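Local coordinates for uridylate-specific endoribonuclease nsp11 (Prrsv 16244b, PDB 5EYI), which probably cleaves RNA as a uridylate-specific endoribonuclease, degrading viral 5'-polyuridines and so preventing activation of host double-stranded RNA sensors, at residues Pro9-Asn14 against Leu205-Val210; Glu32-Trp37 against Glu46-Arg51; Val77-Pro82 against Ile110-Arg115; Gly144-Thr149 against Leu177-Asp182. The protein carries 1 engineered substitution. All coordinates share one frame; numbering follows the deposited sequence.

Contact 1 of 4, residues Pro9-Asn14 against Leu205-Val210; sequences PKVAHN and LDFKEV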
# COMPACT_ATOMS: atom_id res chain seq x y z
N PRO A 9 -11.18 -24.80 -4.11
CA PRO A 9 -10.40 -24.99 -5.35
C PRO A 9 -9.25 -24.01 -5.58
O PRO A 9 -8.15 -24.42 -5.93
CB PRO A 9 -11.46 -24.89 -6.45
CG PRO A 9 -12.71 -25.38 -5.80
CD PRO A 9 -12.63 -24.98 -4.35
N LYS A 10 -9.51 -22.73 -5.32
CA LYS A 10 -8.52 -21.67 -5.51
C LYS A 10 -7.19 -21.86 -4.78
O LYS A 10 -6.15 -21.46 -5.30
CB LYS A 10 -9.11 -20.31 -5.15
CG LYS A 10 -9.53 -20.15 -3.69
CD LYS A 10 -10.48 -18.98 -3.54
CE LYS A 10 -11.02 -18.92 -2.13
NZ LYS A 10 -12.01 -17.81 -2.00
N VAL A 11 -7.21 -22.46 -3.58
CA VAL A 11 -5.99 -22.71 -2.81
C VAL A 11 -5.06 -23.65 -3.59
O VAL A 11 -3.87 -23.36 -3.75
CB VAL A 11 -6.30 -23.31 -1.41
CG1 VAL A 11 -5.07 -23.97 -0.79
CG2 VAL A 11 -6.83 -22.24 -0.48
N ALA A 12 -5.62 -24.77 -4.04
CA ALA A 12 -4.86 -25.74 -4.84
C ALA A 12 -4.42 -25.13 -6.17
O ALA A 12 -3.27 -25.31 -6.56
CB ALA A 12 -5.68 -27.01 -5.08
N HIS A 13 -5.32 -24.40 -6.85
CA HIS A 13 -4.99 -23.77 -8.13
C HIS A 13 -3.78 -22.84 -7.98
O HIS A 13 -2.84 -22.91 -8.78
CB HIS A 13 -6.15 -22.95 -8.70
CG HIS A 13 -7.37 -23.74 -9.03
ND1 HIS A 13 -7.37 -25.11 -9.17
CD2 HIS A 13 -8.64 -23.35 -9.26
CE1 HIS A 13 -8.59 -25.52 -9.46
NE2 HIS A 13 -9.38 -24.47 -9.53
N ASN A 14 -3.77 -22.04 -6.92
CA ASN A 14 -2.65 -21.12 -6.66
C ASN A 14 -1.31 -21.83 -6.46
O ASN A 14 -0.27 -21.22 -6.65
CB ASN A 14 -2.96 -20.22 -5.46
CG ASN A 14 -4.15 -19.29 -5.71
OD1 ASN A 14 -4.50 -19.01 -6.85
ND2 ASN A 14 -4.78 -18.82 -4.66
N LEU A 205 -2.07 -14.89 0.05
CA LEU A 205 -3.46 -15.20 0.36
C LEU A 205 -3.81 -16.43 -0.45
O LEU A 205 -3.73 -16.40 -1.68
CB LEU A 205 -4.36 -14.03 -0.01
CG LEU A 205 -5.88 -14.22 -0.01
CD1 LEU A 205 -6.39 -14.86 1.27
CD2 LEU A 205 -6.54 -12.88 -0.21
N ASP A 206 -4.17 -17.53 0.24
CA ASP A 206 -4.40 -18.83 -0.41
C ASP A 206 -3.19 -19.27 -1.25
O ASP A 206 -3.36 -19.83 -2.33
CB ASP A 206 -5.69 -18.80 -1.27
CG ASP A 206 -6.93 -18.44 -0.48
OD1 ASP A 206 -7.02 -18.83 0.71
OD2 ASP A 206 -7.85 -17.80 -1.04
N PHE A 207 -1.99 -18.99 -0.76
CA PHE A 207 -0.72 -19.22 -1.47
C PHE A 207 -0.52 -18.43 -2.77
O PHE A 207 0.33 -18.78 -3.58
CB PHE A 207 -0.50 -20.72 -1.75
CG PHE A 207 -0.52 -21.57 -0.50
CD1 PHE A 207 0.57 -21.57 0.37
CD2 PHE A 207 -1.61 -22.38 -0.21
CE1 PHE A 207 0.57 -22.36 1.51
CE2 PHE A 207 -1.62 -23.17 0.93
CZ PHE A 207 -0.52 -23.16 1.79
N LYS A 208 -1.25 -17.34 -2.97
CA LYS A 208 -1.08 -16.48 -4.13
C LYS A 208 -0.38 -15.22 -3.63
O LYS A 208 -0.82 -14.62 -2.65
CB LYS A 208 -2.44 -16.16 -4.75
CG LYS A 208 -2.49 -15.02 -5.75
CD LYS A 208 -2.20 -15.46 -7.17
CE LYS A 208 -3.45 -16.03 -7.83
NZ LYS A 208 -4.40 -14.96 -8.25
N GLU A 209 0.68 -14.81 -4.31
CA GLU A 209 1.39 -13.57 -3.99
C GLU A 209 0.48 -12.38 -4.24
O GLU A 209 -0.02 -12.20 -5.35
CB GLU A 209 2.66 -13.42 -4.82
CG GLU A 209 3.79 -14.37 -4.41
CD GLU A 209 4.51 -13.96 -3.13
OE1 GLU A 209 5.44 -14.71 -2.75
OE2 GLU A 209 4.17 -12.92 -2.51
N VAL A 210 0.25 -11.58 -3.21
CA VAL A 210 -0.60 -10.40 -3.30
C VAL A 210 0.11 -9.25 -2.63
O VAL A 210 1.12 -9.45 -1.95
CB VAL A 210 -1.97 -10.62 -2.63
CG1 VAL A 210 -2.72 -11.77 -3.30
CG2 VAL A 210 -1.84 -10.89 -1.12
O HOH W 1 2.24 -20.24 -4.80

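Contact 2 of 4, residues Glu32-Trp37 against Glu46-Arg51; sequences ELAPHW and EKWPDR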
# COMPACT_ATOMS: atom_id res chain seq x y z
N GLU A 32 -5.08 -43.76 -13.55
CA GLU A 32 -3.95 -44.23 -14.37
C GLU A 32 -3.06 -43.08 -14.90
O GLU A 32 -1.89 -43.32 -15.20
CB GLU A 32 -4.38 -45.18 -15.51
CG GLU A 32 -5.76 -44.95 -16.15
CD GLU A 32 -6.91 -45.56 -15.35
OE1 GLU A 32 -7.78 -44.79 -14.88
OE2 GLU A 32 -6.93 -46.80 -15.15
N LEU A 33 -3.61 -41.87 -15.01
CA LEU A 33 -2.83 -40.67 -15.39
C LEU A 33 -2.26 -39.87 -14.22
O LEU A 33 -1.45 -38.98 -14.43
CB LEU A 33 -3.66 -39.75 -16.29
CG LEU A 33 -3.93 -40.31 -17.70
CD1 LEU A 33 -4.98 -39.50 -18.44
CD2 LEU A 33 -2.63 -40.38 -18.49
N ALA A 34 -2.65 -40.19 -12.99
CA ALA A 34 -2.18 -39.46 -11.81
C ALA A 34 -0.67 -39.49 -11.58
O ALA A 34 -0.13 -38.56 -10.98
CB ALA A 34 -2.93 -39.92 -10.56
N PRO A 35 0.03 -40.56 -12.04
CA PRO A 35 1.50 -40.52 -11.99
C PRO A 35 2.16 -39.48 -12.91
O PRO A 35 3.34 -39.19 -12.74
CB PRO A 35 1.91 -41.93 -12.43
CG PRO A 35 0.75 -42.78 -12.07
CD PRO A 35 -0.45 -41.92 -12.35
N HIS A 36 1.40 -38.91 -13.85
CA HIS A 36 1.95 -38.01 -14.87
C HIS A 36 1.43 -36.57 -14.80
O HIS A 36 1.77 -35.77 -15.66
CB HIS A 36 1.68 -38.63 -16.23
CG HIS A 36 2.15 -40.05 -16.33
ND1 HIS A 36 1.28 -41.12 -16.47
CD2 HIS A 36 3.39 -40.58 -16.25
CE1 HIS A 36 1.97 -42.24 -16.51
NE2 HIS A 36 3.25 -41.95 -16.37
N TRP A 37 0.64 -36.25 -13.78
CA TRP A 37 0.07 -34.91 -13.59
C TRP A 37 0.23 -34.47 -12.14
O TRP A 37 0.21 -35.30 -11.25
CB TRP A 37 -1.42 -34.93 -13.94
CG TRP A 37 -1.64 -35.00 -15.39
CD1 TRP A 37 -1.79 -36.12 -16.14
CD2 TRP A 37 -1.71 -33.89 -16.29
NE1 TRP A 37 -1.96 -35.79 -17.45
CE2 TRP A 37 -1.92 -34.42 -17.58
CE3 TRP A 37 -1.61 -32.50 -16.14
CZ2 TRP A 37 -2.03 -33.62 -18.71
CZ3 TRP A 37 -1.74 -31.70 -17.25
CH2 TRP A 37 -1.94 -32.26 -18.53
N GLU A 46 2.43 -42.61 -3.13
CA GLU A 46 3.80 -42.44 -3.63
C GLU A 46 3.97 -42.72 -5.13
O GLU A 46 4.97 -42.33 -5.71
CB GLU A 46 4.78 -43.29 -2.81
CG GLU A 46 5.03 -42.70 -1.43
CD GLU A 46 5.63 -43.70 -0.46
OE1 GLU A 46 4.95 -44.69 -0.12
OE2 GLU A 46 6.77 -43.47 -0.01
N LYS A 47 3.00 -43.38 -5.76
CA LYS A 47 2.98 -43.50 -7.21
C LYS A 47 2.70 -42.17 -7.94
O LYS A 47 2.90 -42.09 -9.15
CB LYS A 47 1.96 -44.55 -7.67
CG LYS A 47 2.29 -45.95 -7.18
CD LYS A 47 1.36 -47.01 -7.75
CE LYS A 47 -0.03 -46.94 -7.14
NZ LYS A 47 -0.68 -48.28 -7.14
N TRP A 48 2.24 -41.14 -7.21
CA TRP A 48 1.98 -39.82 -7.78
C TRP A 48 3.03 -38.83 -7.27
O TRP A 48 2.80 -38.17 -6.25
CB TRP A 48 0.56 -39.35 -7.42
CG TRP A 48 -0.50 -40.39 -7.68
CD1 TRP A 48 -0.46 -41.41 -8.60
CD2 TRP A 48 -1.75 -40.51 -7.01
NE1 TRP A 48 -1.60 -42.16 -8.52
CE2 TRP A 48 -2.42 -41.63 -7.56
CE3 TRP A 48 -2.38 -39.78 -5.99
CZ2 TRP A 48 -3.68 -42.03 -7.13
CZ3 TRP A 48 -3.65 -40.19 -5.56
CH2 TRP A 48 -4.28 -41.30 -6.13
N PRO A 49 4.17 -38.70 -7.97
CA PRO A 49 5.29 -37.95 -7.41
C PRO A 49 5.07 -36.45 -7.25
O PRO A 49 5.72 -35.84 -6.41
CB PRO A 49 6.45 -38.23 -8.38
CG PRO A 49 5.78 -38.57 -9.67
CD PRO A 49 4.50 -39.25 -9.30
N ASP A 50 4.21 -35.86 -8.07
CA ASP A 50 3.83 -34.46 -7.90
C ASP A 50 2.40 -34.46 -7.39
O ASP A 50 1.46 -34.75 -8.12
CB ASP A 50 3.98 -33.71 -9.22
CG ASP A 50 5.38 -33.84 -9.79
OD1 ASP A 50 6.31 -33.23 -9.22
OD2 ASP A 50 5.57 -34.59 -10.77
N ARG A 51 2.25 -34.20 -6.10
CA ARG A 51 0.95 -34.28 -5.47
C ARG A 51 0.83 -33.32 -4.31
O ARG A 51 1.80 -33.04 -3.62
CB ARG A 51 0.65 -35.72 -5.01
CG ARG A 51 1.62 -36.27 -3.98
CD ARG A 51 1.24 -37.68 -3.55
NE ARG A 51 2.08 -38.13 -2.44
CZ ARG A 51 3.36 -38.49 -2.52
NH1 ARG A 51 4.01 -38.48 -3.69
NH2 ARG A 51 4.00 -38.88 -1.42
O HOH W 2 1.93 -37.07 -9.89
O HOH W 3 3.86 -36.32 -11.87

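Contact 3 of 4, residues Val77-Pro82 against Ile110-Arg115; sequences VFLGTP and IEVDCR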
# COMPACT_ATOMS: atom_id res chain seq x y z
N VAL A 77 -19.25 -27.12 1.21
CA VAL A 77 -18.27 -26.12 1.61
C VAL A 77 -18.60 -25.71 3.04
O VAL A 77 -19.76 -25.47 3.37
CB VAL A 77 -18.35 -24.88 0.70
CG1 VAL A 77 -17.34 -23.82 1.14
CG2 VAL A 77 -18.12 -25.26 -0.75
N PHE A 78 -17.56 -25.60 3.87
CA PHE A 78 -17.71 -25.15 5.24
C PHE A 78 -16.83 -23.94 5.49
O PHE A 78 -15.74 -23.81 4.92
CB PHE A 78 -17.37 -26.29 6.21
CG PHE A 78 -18.24 -27.49 6.04
CD1 PHE A 78 -17.90 -28.48 5.13
CD2 PHE A 78 -19.43 -27.60 6.75
CE1 PHE A 78 -18.73 -29.59 4.95
CE2 PHE A 78 -20.27 -28.71 6.57
CZ PHE A 78 -19.91 -29.70 5.67
N LEU A 79 -17.33 -23.06 6.35
CA LEU A 79 -16.58 -21.91 6.83
C LEU A 79 -15.41 -22.35 7.70
O LEU A 79 -15.52 -23.32 8.45
CB LEU A 79 -17.48 -20.98 7.65
CG LEU A 79 -18.26 -19.85 6.95
CD1 LEU A 79 -18.49 -20.08 5.47
CD2 LEU A 79 -19.57 -19.57 7.65
N GLY A 80 -14.30 -21.64 7.58
CA GLY A 80 -13.20 -21.79 8.50
C GLY A 80 -13.56 -21.19 9.85
O GLY A 80 -14.36 -20.25 9.94
N THR A 81 -12.97 -21.75 10.90
CA THR A 81 -13.10 -21.23 12.25
C THR A 81 -11.75 -20.65 12.63
O THR A 81 -10.76 -21.37 12.61
CB THR A 81 -13.47 -22.35 13.23
OG1 THR A 81 -14.67 -22.98 12.79
CG2 THR A 81 -13.69 -21.80 14.66
N PRO A 82 -11.70 -19.35 12.99
CA PRO A 82 -10.44 -18.72 13.40
C PRO A 82 -9.68 -19.56 14.45
O PRO A 82 -10.29 -20.03 15.41
CB PRO A 82 -10.89 -17.41 14.04
CG PRO A 82 -12.19 -17.10 13.40
CD PRO A 82 -12.84 -18.42 13.13
N ILE A 110 -17.26 -16.48 0.69
CA ILE A 110 -17.64 -16.22 -0.70
C ILE A 110 -18.33 -17.45 -1.33
O ILE A 110 -19.38 -17.32 -1.93
CB ILE A 110 -16.42 -15.74 -1.53
CG1 ILE A 110 -16.06 -14.31 -1.14
CG2 ILE A 110 -16.71 -15.79 -3.03
CD1 ILE A 110 -14.64 -13.92 -1.48
N GLU A 111 -17.77 -18.64 -1.14
CA GLU A 111 -18.28 -19.84 -1.81
C GLU A 111 -19.67 -20.21 -1.31
O GLU A 111 -20.51 -20.61 -2.11
CB GLU A 111 -17.32 -21.02 -1.70
CG GLU A 111 -16.09 -20.93 -2.60
CD GLU A 111 -15.02 -19.98 -2.08
OE1 GLU A 111 -15.18 -19.41 -0.97
OE2 GLU A 111 -14.01 -19.79 -2.78
N VAL A 112 -19.93 -20.07 -0.01
CA VAL A 112 -21.28 -20.35 0.53
C VAL A 112 -22.20 -19.13 0.55
O VAL A 112 -23.37 -19.28 0.87
CB VAL A 112 -21.26 -21.00 1.93
CG1 VAL A 112 -20.37 -22.22 1.93
CG2 VAL A 112 -20.83 -20.04 3.02
N ASP A 113 -21.68 -17.96 0.19
CA ASP A 113 -22.41 -16.69 0.21
C ASP A 113 -22.86 -16.28 1.62
O ASP A 113 -23.94 -15.70 1.80
CB ASP A 113 -23.60 -16.70 -0.77
CG ASP A 113 -24.05 -15.30 -1.17
OD1 ASP A 113 -23.21 -14.38 -1.23
OD2 ASP A 113 -25.24 -15.13 -1.44
N CYS A 114 -22.03 -16.56 2.61
CA CYS A 114 -22.26 -16.06 3.96
C CYS A 114 -21.56 -14.72 4.10
O CYS A 114 -20.34 -14.65 3.99
CB CYS A 114 -21.72 -17.02 5.00
SG CYS A 114 -21.98 -16.41 6.68
N ARG A 115 -22.33 -13.66 4.35
CA ARG A 115 -21.79 -12.31 4.45
C ARG A 115 -21.79 -11.76 5.87
O ARG A 115 -21.82 -10.55 6.08
CB ARG A 115 -22.55 -11.40 3.51
CG ARG A 115 -22.64 -12.01 2.13
CD ARG A 115 -23.02 -11.02 1.07
NE ARG A 115 -23.07 -11.65 -0.23
CZ ARG A 115 -23.14 -11.00 -1.39
NH1 ARG A 115 -23.16 -9.66 -1.42
NH2 ARG A 115 -23.19 -11.68 -2.52

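Contact 4 of 4, residues Gly144-Thr149 against Leu177-Asp182; sequences GCHHVT and LCTLTD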
# COMPACT_ATOMS: atom_id res chain seq x y z
N GLY A 144 -14.38 2.01 -0.48
CA GLY A 144 -14.03 1.06 0.56
C GLY A 144 -14.96 -0.11 0.87
O GLY A 144 -15.29 -0.37 2.02
N CYS A 145 -15.34 -0.86 -0.15
CA CYS A 145 -16.15 -2.05 0.06
C CYS A 145 -15.30 -3.26 -0.25
O CYS A 145 -15.57 -3.99 -1.19
CB CYS A 145 -17.36 -1.99 -0.84
SG CYS A 145 -18.39 -0.59 -0.40
N HIS A 146 -14.26 -3.47 0.56
CA HIS A 146 -13.24 -4.46 0.23
C HIS A 146 -13.37 -5.78 0.98
O HIS A 146 -12.47 -6.61 0.93
CB HIS A 146 -11.86 -3.84 0.43
CG HIS A 146 -11.58 -2.70 -0.49
ND1 HIS A 146 -11.47 -1.40 -0.05
CD2 HIS A 146 -11.38 -2.65 -1.83
CE1 HIS A 146 -11.21 -0.61 -1.07
NE2 HIS A 146 -11.15 -1.34 -2.16
N HIS A 147 -14.51 -6.01 1.63
CA HIS A 147 -14.72 -7.25 2.37
C HIS A 147 -16.08 -7.85 2.05
O HIS A 147 -17.01 -7.15 1.67
CB HIS A 147 -14.57 -7.02 3.87
CG HIS A 147 -14.26 -8.26 4.64
ND1 HIS A 147 -15.12 -8.80 5.57
CD2 HIS A 147 -13.20 -9.10 4.58
CE1 HIS A 147 -14.60 -9.91 6.07
NE2 HIS A 147 -13.43 -10.11 5.49
N VAL A 148 -16.17 -9.17 2.22
CA VAL A 148 -17.40 -9.92 1.99
C VAL A 148 -18.55 -9.46 2.89
O VAL A 148 -19.71 -9.70 2.57
CB VAL A 148 -17.15 -11.43 2.17
CG1 VAL A 148 -16.98 -11.79 3.64
CG2 VAL A 148 -18.27 -12.25 1.52
N THR A 149 -18.21 -8.83 4.01
CA THR A 149 -19.17 -8.25 4.94
C THR A 149 -19.52 -6.77 4.62
O THR A 149 -20.37 -6.19 5.31
CB THR A 149 -18.63 -8.33 6.39
OG1 THR A 149 -17.38 -7.62 6.50
CG2 THR A 149 -18.40 -9.79 6.79
N LEU A 177 -15.01 -0.91 -10.31
CA LEU A 177 -14.10 -2.00 -10.00
C LEU A 177 -13.53 -1.80 -8.61
O LEU A 177 -12.96 -0.76 -8.31
CB LEU A 177 -12.97 -2.07 -11.03
CG LEU A 177 -13.37 -2.35 -12.48
CD1 LEU A 177 -12.18 -2.16 -13.42
CD2 LEU A 177 -13.94 -3.76 -12.65
N CYS A 178 -13.71 -2.81 -7.75
CA CYS A 178 -13.11 -2.79 -6.44
C CYS A 178 -12.82 -4.23 -5.97
O CYS A 178 -13.58 -5.15 -6.26
CB CYS A 178 -13.98 -1.97 -5.47
SG CYS A 178 -14.86 -2.84 -4.18
N THR A 179 -11.68 -4.39 -5.31
CA THR A 179 -11.19 -5.71 -4.92
C THR A 179 -11.80 -6.10 -3.60
O THR A 179 -12.07 -5.25 -2.75
CB THR A 179 -9.66 -5.76 -4.79
OG1 THR A 179 -9.21 -4.75 -3.89
CG2 THR A 179 -9.00 -5.58 -6.15
N LEU A 180 -11.99 -7.39 -3.41
CA LEU A 180 -12.71 -7.90 -2.26
C LEU A 180 -12.14 -9.24 -1.85
O LEU A 180 -11.78 -10.04 -2.71
CB LEU A 180 -14.18 -8.03 -2.65
CG LEU A 180 -15.19 -8.55 -1.64
CD1 LEU A 180 -16.55 -7.91 -1.94
CD2 LEU A 180 -15.28 -10.08 -1.64
N THR A 181 -12.05 -9.48 -0.54
CA THR A 181 -11.71 -10.80 0.00
C THR A 181 -12.69 -11.16 1.11
O THR A 181 -13.49 -10.32 1.52
CB THR A 181 -10.28 -10.85 0.58
OG1 THR A 181 -10.22 -10.14 1.82
CG2 THR A 181 -9.29 -10.24 -0.39
N ASP A 182 -12.62 -12.41 1.57
CA ASP A 182 -13.33 -12.83 2.78
C ASP A 182 -12.39 -13.29 3.90
O ASP A 182 -12.78 -14.10 4.75
CB ASP A 182 -14.37 -13.90 2.45
CG ASP A 182 -13.77 -15.22 2.02
OD1 ASP A 182 -12.53 -15.40 2.11
OD2 ASP A 182 -14.56 -16.08 1.60
O HOH W 4 -10.04 -7.50 1.44

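Contact 1 of 4, residues Pro9-Asn14 against Leu205-Val210
Asn14 and Val11 of helix 9-14 pack on the type I' turn Leu205-Lys208, the tight two-residue loop of the beta hairpin formed by strands 198-205 and 208-215. Paired backbone bonds between Leu205 and Lys208 close the turn; Asp206 and Phe207, its two central residues, both have the positive phi that a type I' turn requires. The N-terminal domain thus meets the NendoU domain here.

The close-packed part centres on Asn14. Its ND2 donates to Asp206 O at 2.9 Å with an N-H...O angle of 160°. The acceptor lies in the amide plane, whereas the donor stands above the carbonyl plane, 42° out of it. Val11 CG2 approaches Asp206 CB to 3.7 Å; CG1, anti to the backbone N (chi1 162°), meets the Phe207 edge in the ring plane, 3.9 Å from CD2. Asp206 OD2 is gripped by the hydroxyls of Ser106 and Ser161, and Ser161 also bonds Asn14 ND2.

Lys10 touches the turn only lightly: its CE is 3.5 Å from Asp206 OD2, while NZ, beyond salt-bridge distance of that carboxylate, is held by Glu111 and Glu160 O. Toward solvent, the partly exposed Lys208 bends over Asn14, its CE 3.3 Å from Asn14 OD1. Also away from the side-chain packing, Asn14 O and Phe207 O are linked through one water, which donates to Phe207 O at 2.7 Å and, over a longer 3.3 Å, to Asn14 O.

Contact 2 of 4, residues Glu32-Trp37 against Glu46-Arg51
Ala34 and Pro35 lie against Trp48 and its neighbours where two loops flanking strand 39-41 come together in the N-terminal domain. Residues 32-35 coil like a helical turn but lack its regular hydrogen bonds, and 46-51 leads into strand 51-55, which runs parallel to 39-41.

Apolar contact is mostly over the indole. Ala34 CB makes a CH-pi contact 3.4 Å from the centroid of the five-membered Trp48 ring and only 14° off its normal, so the methyl sits over the face, offset toward the NE1 rim. Beside it, Pro35 CD reaches Trp48 CD1 at 3.8 Å. Val31 and Pro21 also touch this buried tryptophan.

Backbone polar groups meet the prolines: Pro35 CB lies 3.4 Å from Lys47 O, and Pro49 CD is 3.6 Å from Pro35 O.

Water carries the remaining polar contact. One molecule accepts from Asp50 N and lies 2.8 Å from Ala34 O; a second sits between Pro35 O and Asp50 OD2. The other carboxylate oxygen, OD1, accepts from Lys94 N.

Within 46-51, a side chain braces the loop: Arg51 NH1 donates to Trp48 O at 2.8 Å (163°), from above the carbonyl plane.

Contact 3 of 4, residues Val77-Pro82 against Ile110-Arg115
The C-terminal end of helix 109-112, closed by a Schellman motif, packs Val112 against Val77 of strand 76-78 and Leu79 just after it. Asp113 is the C-prime residue with positive phi: Asp113 N bonds back to Ile110 O and Cys114 N to Arg109 O. The turn carries Cys114 round to the same side as Val112, and both direct CB toward segment 77-82.

Contact across the two segments is entirely apolar. Val112 divides its two methyls between two partners. CG1, anti to the carbonyl carbon (chi1 -52°), meets Val77 CG1 at 3.5 Å, while CG2 presses on Leu79 CD1 at 3.4 Å, which is tighter than usual van der Waals contact. The second branch of Leu79 reaches farther along the turn, where CD2 lies 4.1 Å from Cys114 SG. On the helical side, Val77 CG1 also touches Glu111 CB at 4.0 Å, the two side chains crossing at about a right angle; the Glu111 carboxylate itself is engaged by Lys10.

Beyond the cap, Arg115 folds back on Asp113 side-on. In a salt bridge, Arg115 NE and NH2 both donate to Asp113 OD1, at 2.9 and 3.0 Å, with the acceptor in the guanidinium plane; NH1 goes to Pro154 O.

Gly80 is backbone-bonded to Thr107, just ahead of the helix. This surface contact joins strand 76-78, an edge of the three-stranded N-terminal sheet that pairs with 71-73, to the short helix of the NendoU domain, while Ile110 N, in the helix's first turn, is bonded by the Asp182 carboxylate.

Contact 4 of 4, residues Gly144-Thr149 against Leu177-Asp182
His146 and Val148 meet the residues that end and follow strand 173-180 through a single parallel bridge, His147 with Thr181, beside the predicted active site of the NendoU domain. The touching parts run 30° apart.

Backbone bonds define the register. Thr181 N donates to His146 O at 3.3 Å (161°), and Val148 N makes a weak bond to Thr181 O. CA-H...O contacts supplement them, among them Leu180 CA to His146 O at 3.4 Å. His146 O also accepts from a water, 2.6 Å away, that bonds to Thr181 OG1 as well.

Side-chain packing comes next. Cys178 SG and Leu180 CD1 each lie against a backbone carbonyl oxygen, SG 3.3 Å from Cys145 O and CD1 beside His147 O; SG is also oblique to the His146 imidazole. Carbon meets carbon where Val148 CG1 rests on Asp182 CB at 3.6 Å.

The histidines have polar partners beyond the bridge. His146, a predicted catalytic residue close to His131, bonds through NE2 to Glu195 of the second subunit, which also accepts from Thr179 N; the dimer interface thus reaches this loop. His147 NE2 pairs with Val183 O, and on its other nitrogen, ND1 lies 2.7 Å from Thr149 OG1 in a nearly straight bond (171°), the hydroxyl at the ring edge.

How the contacts relate
Contact 2 and then contacts 3 and 4 follow one another along the chain, all between the two segments of contact 1, which ties helix 9-14 near the start to the C-terminal hairpin. Contacts 1, 3 and 4 form a connected group with centres 15 to 17 Å apart: the Lys10-Glu111 salt bridge joins 1 to 3, Ile110 N probably bonds Asp182 between 3 and 4, and Leu205 packs on Thr181 between 4 and 1. Contacts 1 and 3 both span the N-terminal and NendoU domains, so both form part of the interface between the two domains. Contact 2 lies wholly in the N-terminal domain, its centre 38 Å from that of contact 4, which holds predicted catalytic His146.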